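Local coordinates for Lin1840 protein (Listeria innocua serovar 6a, PDB 4ZOC) that probably hydrolyses terminal, non-reducing beta-D-glucosyl residues with release of beta-D-glucose, as a family 3 glycosidase of beta-1,2-glucan metabolism, at residues A[49-52]-A[53-57]; A[208-212]-A[213-217]; A[218-221]-A[222-225]. The protein carries 2 engineered substitutions. All coordinates share one frame; numbering follows the deposited sequence.

Following the chain from the N terminus, residues 49-57 come first and make contact 1, the capped short helix 51-54 that leads on to strand 59-61 of the parallel barrel sheet. Contact 2 starts helix 212-219 after the long loop that leaves strand 187-193, and contact 3 carries that helix through a hydrated break into helix 221-228, ahead of strand 233-236. Each contact closes a tight local turn, and the three follow in series without nesting or crossing. Contacts 2 and 3 share helix 212-219 and touch, with Leu215 O 2.9 Å from Leu220 N, a probable hydrogen bond. Contact 1 stands apart, its centre about 41 Å from that of contact 2.

Contact 1 (A[49-52]-A[53-57]); sequences LTDA and HTENA
Thr50 and His53 hold each other at the start of helix 51-54 in a capping box. Thr50 N donates to His53 ND1 over 3.2 Å, and the 167° angle at the hydrogen shows a straight bond, although the donor stands 28° out of the imidazole plane. The return bond is weak: His53 N reaches Thr50 OG1 at 3.4 Å. That hydroxyl also lies over one face of the imidazole, toward its rim. It gets there because OG1 sits between the backbone N and the carbonyl carbon (chi1 63°), while Leu49 meets the same ring with its CA at the edge.

Further along the turn, Thr54 N donates to Thr50 O and Glu55 N to Asp51 O. Asn56 closes the far end with a side-chain bond, ND2 to Ala52 O at 2.8 Å, the carbonyl oxygen lying in the amide plane. The carboxylate planes of Asp51 and Glu55 are nearly parallel, with OD2 of Asp51 4.3 Å from OE1 of Glu55, a likely mild repulsion. One water donates to Asp51 OD1 at 2.6 Å and is also hydrogen-bonded to Thr54 OG1; a second donates to the same OD1 and, weakly, to Glu55 OE1.

Around this turn, Leu49 and Thr54 pack on Leu44 of helix 37-47 and Leu25 of strand 23-25, His53 meets the ring of His309, and Asn56 rests on Glu17 and Ala20 of helix 15-21.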
loop_
_atom_site.group_PDB
_atom_site.type_symbol
_atom_site.label_atom_id
_atom_site.label_comp_id
_atom_site.label_asym_id
_atom_site.label_seq_id
_atom_site.Cartn_x
_atom_site.Cartn_y
_atom_site.Cartn_z
ATOM N N LEU A 49 13.329 31.876 23.097
ATOM C CA LEU A 49 12.121 32.385 23.762
ATOM C C LEU A 49 12.569 33.323 24.857
ATOM O O LEU A 49 13.535 33.001 25.572
ATOM C CB LEU A 49 11.262 31.275 24.381
ATOM C CG LEU A 49 10.629 30.293 23.379
ATOM C CD1 LEU A 49 10.214 29.013 24.099
ATOM C CD2 LEU A 49 9.497 31.040 22.740
ATOM N N THR A 50 11.840 34.434 24.997
ATOM C CA THR A 50 12.044 35.415 26.046
ATOM C C THR A 50 10.864 35.455 26.997
ATOM O O THR A 50 9.814 34.842 26.766
ATOM C CB THR A 50 12.088 36.779 25.369
ATOM O OG1 THR A 50 10.816 37.027 24.762
ATOM C CG2 THR A 50 13.195 36.830 24.306
ATOM N N ASP A 51 10.963 36.274 28.036
ATOM C CA ASP A 51 9.849 36.421 28.933
ATOM C C ASP A 51 8.621 36.967 28.265
ATOM O O ASP A 51 7.468 36.668 28.631
ATOM C CB ASP A 51 10.227 37.351 30.092
ATOM C CG ASP A 51 11.084 36.676 31.098
ATOM O OD1 ASP A 51 11.086 35.444 31.146
ATOM O OD2 ASP A 51 11.748 37.378 31.896
ATOM N N ALA A 52 8.844 37.866 27.338
ATOM C CA ALA A 52 7.734 38.415 26.630
ATOM C C ALA A 52 6.947 37.307 25.876
ATOM O O ALA A 52 5.730 37.404 25.699
ATOM C CB ALA A 52 8.204 39.521 25.685
ATOM N N HIS A 53 7.610 36.263 25.444
ATOM C CA HIS A 53 6.904 35.131 24.782
ATOM C C HIS A 53 6.205 34.268 25.829
ATOM O O HIS A 53 5.035 33.978 25.701
ATOM C CB HIS A 53 7.878 34.256 23.985
ATOM C CG HIS A 53 8.526 34.983 22.846
ATOM N ND1 HIS A 53 9.865 34.866 22.568
ATOM C CD2 HIS A 53 8.021 35.814 21.924
ATOM C CE1 HIS A 53 10.171 35.627 21.533
ATOM N NE2 HIS A 53 9.058 36.203 21.115
ATOM N N THR A 54 6.918 33.867 26.873
ATOM C CA THR A 54 6.367 32.930 27.814
ATOM C C THR A 54 5.254 33.509 28.691
ATOM O O THR A 54 4.283 32.824 29.004
ATOM C CB THR A 54 7.466 32.193 28.599
ATOM O OG1 THR A 54 8.160 33.090 29.472
ATOM C CG2 THR A 54 8.440 31.544 27.649
ATOM N N GLU A 55 5.330 34.794 28.994
ATOM C CA GLU A 55 4.325 35.440 29.789
ATOM C C GLU A 55 3.082 35.687 28.982
ATOM O O GLU A 55 2.065 36.060 29.542
ATOM C CB GLU A 55 4.841 36.757 30.327
ATOM C CG GLU A 55 6.023 36.512 31.295
ATOM C CD GLU A 55 6.636 37.772 31.808
ATOM O OE1 GLU A 55 7.514 37.613 32.628
ATOM O OE2 GLU A 55 6.241 38.890 31.378
ATOM N N ASN A 56 3.162 35.498 27.652
ATOM C CA ASN A 56 1.988 35.654 26.763
ATOM C C ASN A 56 1.586 34.393 25.927
ATOM O O ASN A 56 0.651 34.444 25.142
ATOM C CB ASN A 56 2.203 36.844 25.830
ATOM C CG ASN A 56 2.298 38.115 26.624
ATOM O OD1 ASN A 56 1.313 38.574 27.214
ATOM N ND2 ASN A 56 3.470 38.569 26.767
ATOM N N ALA A 57 2.250 33.292 26.170
ATOM C CA ALA A 57 1.891 32.026 25.509
ATOM C C ALA A 57 0.503 31.572 25.796
ATOM O O ALA A 57 -0.055 31.821 26.863
ATOM C CB ALA A 57 2.902 30.952 25.910
HETATM O O HOH W 1 10.823 33.181 29.833
HETATM O O HOH W 2 8.938 34.534 33.225
#

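Contact 2 (A[208-212]-A[213-217]); sequences VNMST and RELYQ
Thr212 and Tyr216 lie side by side and point the same way, one helical turn apart. The methyl CG2 of Thr212 comes to 3.8 Å from CE1 of Tyr216. It is put there by a first torsion that sets CG2 anti to the backbone N and OG1 beside it (chi1 of OG1 -47°). The tyrosine ring turns an edge to the backbone as well, with CD1 3.3 Å from Thr212 O in the ring plane; that oxygen takes the bond from Tyr216 N. Beyond the pair, Tyr216 OH bonds Glu260, and Trp251 of helix 250-260 packs against both side chains.

Ser211 is the N-cap of helix 212-219: its OG accepts from Glu214 N at 3.1 Å with an angle of 157°, and its carbonyl oxygen receives Leu215 N at 2.9 Å. The same hydroxyl bonds Asp242 of the second subunit, whose carboxylate also makes a salt bridge with Arg213 NH2, so this helix start is part of the dimer interface.

Arg213 bends at chi3 and brings NH1 into a salt bridge with Glu214 OE1 at 2.9 Å; OE1 uses its anti lone pair and stands 20° out of the guanidinium plane. The other oxygen, Glu214 OE2, accepts from Asn218 ND2. On another side of the turn, in one of the two conformers of Met210, this side chain crosses Leu215 at about a right angle.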
loop_
_atom_site.group_PDB
_atom_site.type_symbol
_atom_site.label_atom_id
_atom_site.label_comp_id
_atom_site.label_asym_id
_atom_site.label_seq_id
_atom_site.Cartn_x
_atom_site.Cartn_y
_atom_site.Cartn_z
ATOM N N VAL A 208 1.144 9.383 2.646
ATOM C CA VAL A 208 -0.229 8.860 2.532
ATOM C C VAL A 208 -0.726 9.344 1.202
ATOM O O VAL A 208 -0.564 10.568 0.867
ATOM C CB VAL A 208 -1.111 9.450 3.620
ATOM C CG1 VAL A 208 -2.586 9.186 3.407
ATOM C CG2 VAL A 208 -0.673 8.918 5.006
ATOM N N ASN A 209 -1.333 8.450 0.468
ATOM C CA ASN A 209 -2.030 8.857 -0.786
ATOM C C ASN A 209 -3.220 7.936 -1.047
ATOM O O ASN A 209 -3.098 6.684 -0.994
ATOM C CB ASN A 209 -1.120 8.802 -1.964
ATOM C CG ASN A 209 -1.781 9.354 -3.211
ATOM O OD1 ASN A 209 -2.257 8.582 -4.079
ATOM N ND2 ASN A 209 -1.803 10.682 -3.324
ATOM N N MET A 210 -4.364 8.573 -1.259
ATOM C CA MET A 210 -5.604 7.917 -1.662
ATOM C C MET A 210 -6.427 8.925 -2.493
ATOM O O MET A 210 -6.208 10.171 -2.442
ATOM C CB MET A 210 -6.443 7.377 -0.487
ATOM C CG MET A 210 -7.106 8.413 0.439
ATOM S SD MET A 210 -6.023 9.113 1.700
ATOM C CE MET A 210 -5.602 7.698 2.695
ATOM N N SER A 211 -7.357 8.404 -3.254
ATOM C CA SER A 211 -8.264 9.274 -4.003
ATOM C C SER A 211 -9.124 10.126 -2.991
ATOM O O SER A 211 -9.392 9.730 -1.877
ATOM C CB SER A 211 -9.130 8.509 -4.978
ATOM O OG SER A 211 -10.203 7.824 -4.306
ATOM N N THR A 212 -9.500 11.306 -3.430
ATOM C CA THR A 212 -10.440 12.147 -2.678
ATOM C C THR A 212 -11.688 11.383 -2.277
ATOM O O THR A 212 -12.130 11.410 -1.116
ATOM C CB THR A 212 -10.747 13.405 -3.428
ATOM O OG1 THR A 212 -9.522 14.018 -3.933
ATOM C CG2 THR A 212 -11.442 14.367 -2.470
ATOM N N ARG A 213 -12.205 10.575 -3.210
ATOM C CA ARG A 213 -13.414 9.809 -2.940
ATOM C C ARG A 213 -13.166 8.827 -1.809
ATOM O O ARG A 213 -14.013 8.658 -0.948
ATOM C CB ARG A 213 -13.896 9.029 -4.178
ATOM C CG ARG A 213 -15.238 8.280 -3.947
ATOM C CD ARG A 213 -15.595 7.353 -5.131
ATOM N NE ARG A 213 -14.380 6.581 -5.479
ATOM C CZ ARG A 213 -13.877 5.597 -4.722
ATOM N NH1 ARG A 213 -14.506 5.230 -3.600
ATOM N NH2 ARG A 213 -12.679 4.989 -5.031
ATOM N N GLU A 214 -12.000 8.148 -1.844
ATOM C CA GLU A 214 -11.709 7.177 -0.764
ATOM C C GLU A 214 -11.465 7.901 0.600
ATOM O O GLU A 214 -11.906 7.450 1.666
ATOM C CB GLU A 214 -10.464 6.343 -1.082
ATOM C CG GLU A 214 -10.897 5.086 -1.801
ATOM C CD GLU A 214 -11.808 4.204 -0.957
ATOM O OE1 GLU A 214 -12.997 3.944 -1.451
ATOM O OE2 GLU A 214 -11.316 3.822 0.154
ATOM N N LEU A 215 -10.799 9.027 0.543
ATOM C CA LEU A 215 -10.702 9.895 1.749
ATOM C C LEU A 215 -12.055 10.171 2.371
ATOM O O LEU A 215 -12.353 9.898 3.547
ATOM C CB LEU A 215 -9.963 11.188 1.381
ATOM C CG LEU A 215 -9.820 12.167 2.569
ATOM C CD1 LEU A 215 -8.853 11.656 3.630
ATOM C CD2 LEU A 215 -9.210 13.423 1.941
ATOM N N TYR A 216 -12.987 10.640 1.542
ATOM C CA TYR A 216 -14.362 10.857 2.073
ATOM C C TYR A 216 -15.066 9.590 2.523
ATOM O O TYR A 216 -15.819 9.584 3.537
ATOM C CB TYR A 216 -15.252 11.531 1.020
ATOM C CG TYR A 216 -15.127 13.054 0.939
ATOM C CD1 TYR A 216 -14.184 13.655 0.206
ATOM C CD2 TYR A 216 -15.987 13.874 1.710
ATOM C CE1 TYR A 216 -14.067 15.043 0.168
ATOM C CE2 TYR A 216 -15.874 15.245 1.667
ATOM C CZ TYR A 216 -14.938 15.838 0.875
ATOM O OH TYR A 216 -14.814 17.217 0.814
ATOM N N GLN A 217 -14.916 8.521 1.718
ATOM C CA GLN A 217 -15.692 7.304 1.965
ATOM C C GLN A 217 -15.339 6.599 3.266
ATOM O O GLN A 217 -16.238 6.186 4.028
ATOM C CB GLN A 217 -15.499 6.238 0.816
ATOM C CG GLN A 217 -16.401 5.055 0.997
ATOM C CD GLN A 217 -17.866 5.445 0.869
ATOM O OE1 GLN A 217 -18.275 6.052 -0.113
ATOM N NE2 GLN A 217 -18.649 5.078 1.840
#

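Contact 3 (A[218-221]-A[222-225]); sequences NYLP and AYNA
Tyr223 reaches back along the chain toward the carbonyls of Tyr219 and Leu220, with CG anti to its own carbonyl carbon (chi1 -51°). Its CB lies 3.7 Å from Leu220 O. Next along the ring, CD2 meets the methyl CD2 of Leu220 at 4.0 Å, where the two side chains cross at about a right angle. CE2 comes closer, 3.1 Å from Tyr219 O, which approaches the ring obliquely. At the tip, OH receives a bond from a water that also donates to Tyr219 O. The hydroxyl is fixed further by Asp140 and by the backbone N of Ala195, so several polar partners hold the tip in place.

A second water sits over the ring centre, 3.2 Å above its plane. It donates to Tyr219 O and accepts from Tyr223 N at 3.1 Å, bridging groups too far apart for a direct helical bond. A third water spans Asn218 O and Ala222 N in the same manner. Direct i to i+4 bonding resumes with Asn224 N to Leu220 O (168° at the hydrogen) and Ala225 N to Pro221 O, the latter carbonyl also accepting from a water held by Asn224 ND2, while Asn224 OD1 is bonded to Gln228 NE2.

Pro221 has no N-H to donate, consistent with an interruption here between helices 212-219 and 221-228. Phe193 of strand 187-193 meets the Tyr223 ring edge-to-face, and Ala222 packs on Asn161 and Ser162 of helix 158-173. The arrangement is a water-bridged helix break at a proline, in the helical connection that joins strand 187-193 to its parallel neighbour 233-236 in the TIM barrel, a beta-alpha-beta crossover.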
loop_
_atom_site.group_PDB
_atom_site.type_symbol
_atom_site.label_atom_id
_atom_site.label_comp_id
_atom_site.label_asym_id
_atom_site.label_seq_id
_atom_site.Cartn_x
_atom_site.Cartn_y
_atom_site.Cartn_z
ATOM N N ASN A 218 -14.028 6.488 3.519
ATOM C CA ASN A 218 -13.476 5.633 4.584
ATOM C C ASN A 218 -12.652 6.365 5.666
ATOM O O ASN A 218 -12.667 5.982 6.834
ATOM C CB ASN A 218 -12.711 4.484 3.977
ATOM C CG ASN A 218 -13.647 3.484 3.291
ATOM O OD1 ASN A 218 -14.647 3.100 3.841
ATOM N ND2 ASN A 218 -13.324 3.081 2.104
ATOM N N TYR A 219 -11.952 7.414 5.242
ATOM C CA TYR A 219 -10.921 7.995 6.130
ATOM C C TYR A 219 -11.439 9.184 6.936
ATOM O O TYR A 219 -10.911 9.456 8.015
ATOM C CB TYR A 219 -9.680 8.391 5.303
ATOM C CG TYR A 219 -8.903 7.173 4.981
ATOM C CD1 TYR A 219 -9.256 6.393 3.929
ATOM C CD2 TYR A 219 -7.851 6.724 5.817
ATOM C CE1 TYR A 219 -8.604 5.210 3.690
ATOM C CE2 TYR A 219 -7.186 5.578 5.524
ATOM C CZ TYR A 219 -7.562 4.831 4.446
ATOM O OH TYR A 219 -6.940 3.604 4.219
ATOM N N LEU A 220 -12.435 9.908 6.413
ATOM C CA LEU A 220 -12.981 11.061 7.140
ATOM C C LEU A 220 -14.175 10.802 8.091
ATOM O O LEU A 220 -14.366 11.587 9.024
ATOM C CB LEU A 220 -13.350 12.175 6.163
ATOM C CG LEU A 220 -12.240 12.796 5.322
ATOM C CD1 LEU A 220 -12.822 13.889 4.406
ATOM C CD2 LEU A 220 -11.282 13.412 6.271
ATOM N N PRO A 221 -14.956 9.719 7.887
ATOM C CA PRO A 221 -16.190 9.662 8.645
ATOM C C PRO A 221 -16.023 9.687 10.187
ATOM O O PRO A 221 -16.839 10.319 10.879
ATOM C CB PRO A 221 -16.759 8.337 8.230
ATOM C CG PRO A 221 -16.497 8.348 6.710
ATOM C CD PRO A 221 -15.012 8.782 6.713
ATOM N N ALA A 222 -15.038 9.002 10.744
ATOM C CA ALA A 222 -14.938 8.964 12.186
ATOM C C ALA A 222 -14.607 10.348 12.723
ATOM O O ALA A 222 -15.213 10.771 13.736
ATOM C CB ALA A 222 -13.990 7.870 12.692
ATOM N N TYR A 223 -13.712 11.091 12.079
ATOM C CA TYR A 223 -13.426 12.489 12.536
ATOM C C TYR A 223 -14.741 13.295 12.572
ATOM O O TYR A 223 -15.035 14.049 13.527
ATOM C CB TYR A 223 -12.407 13.244 11.676
ATOM C CG TYR A 223 -11.109 12.558 11.385
ATOM C CD1 TYR A 223 -10.245 12.105 12.404
ATOM C CD2 TYR A 223 -10.751 12.309 10.098
ATOM C CE1 TYR A 223 -9.011 11.470 12.115
ATOM C CE2 TYR A 223 -9.575 11.646 9.827
ATOM C CZ TYR A 223 -8.711 11.235 10.838
ATOM O OH TYR A 223 -7.608 10.466 10.461
ATOM N N ASN A 224 -15.458 13.180 11.469
ATOM C CA ASN A 224 -16.662 13.948 11.298
ATOM C C ASN A 224 -17.663 13.617 12.397
ATOM O O ASN A 224 -18.337 14.502 12.930
ATOM C CB ASN A 224 -17.270 13.742 9.894
ATOM C CG ASN A 224 -18.543 14.525 9.742
ATOM O OD1 ASN A 224 -18.524 15.727 9.799
ATOM N ND2 ASN A 224 -19.662 13.843 9.740
ATOM N N ALA A 225 -17.797 12.340 12.734
ATOM C CA ALA A 225 -18.782 11.911 13.724
ATOM C C ALA A 225 -18.439 12.502 15.072
ATOM O O ALA A 225 -19.303 13.021 15.765
ATOM C CB ALA A 225 -18.890 10.423 13.833
HETATM O O HOH W 3 -13.003 7.100 9.405
HETATM O O HOH W 4 -8.552 8.283 8.973
HETATM O O HOH W 5 -11.685 9.221 10.709
HETATM O O HOH W 6 -19.430 10.739 9.939
#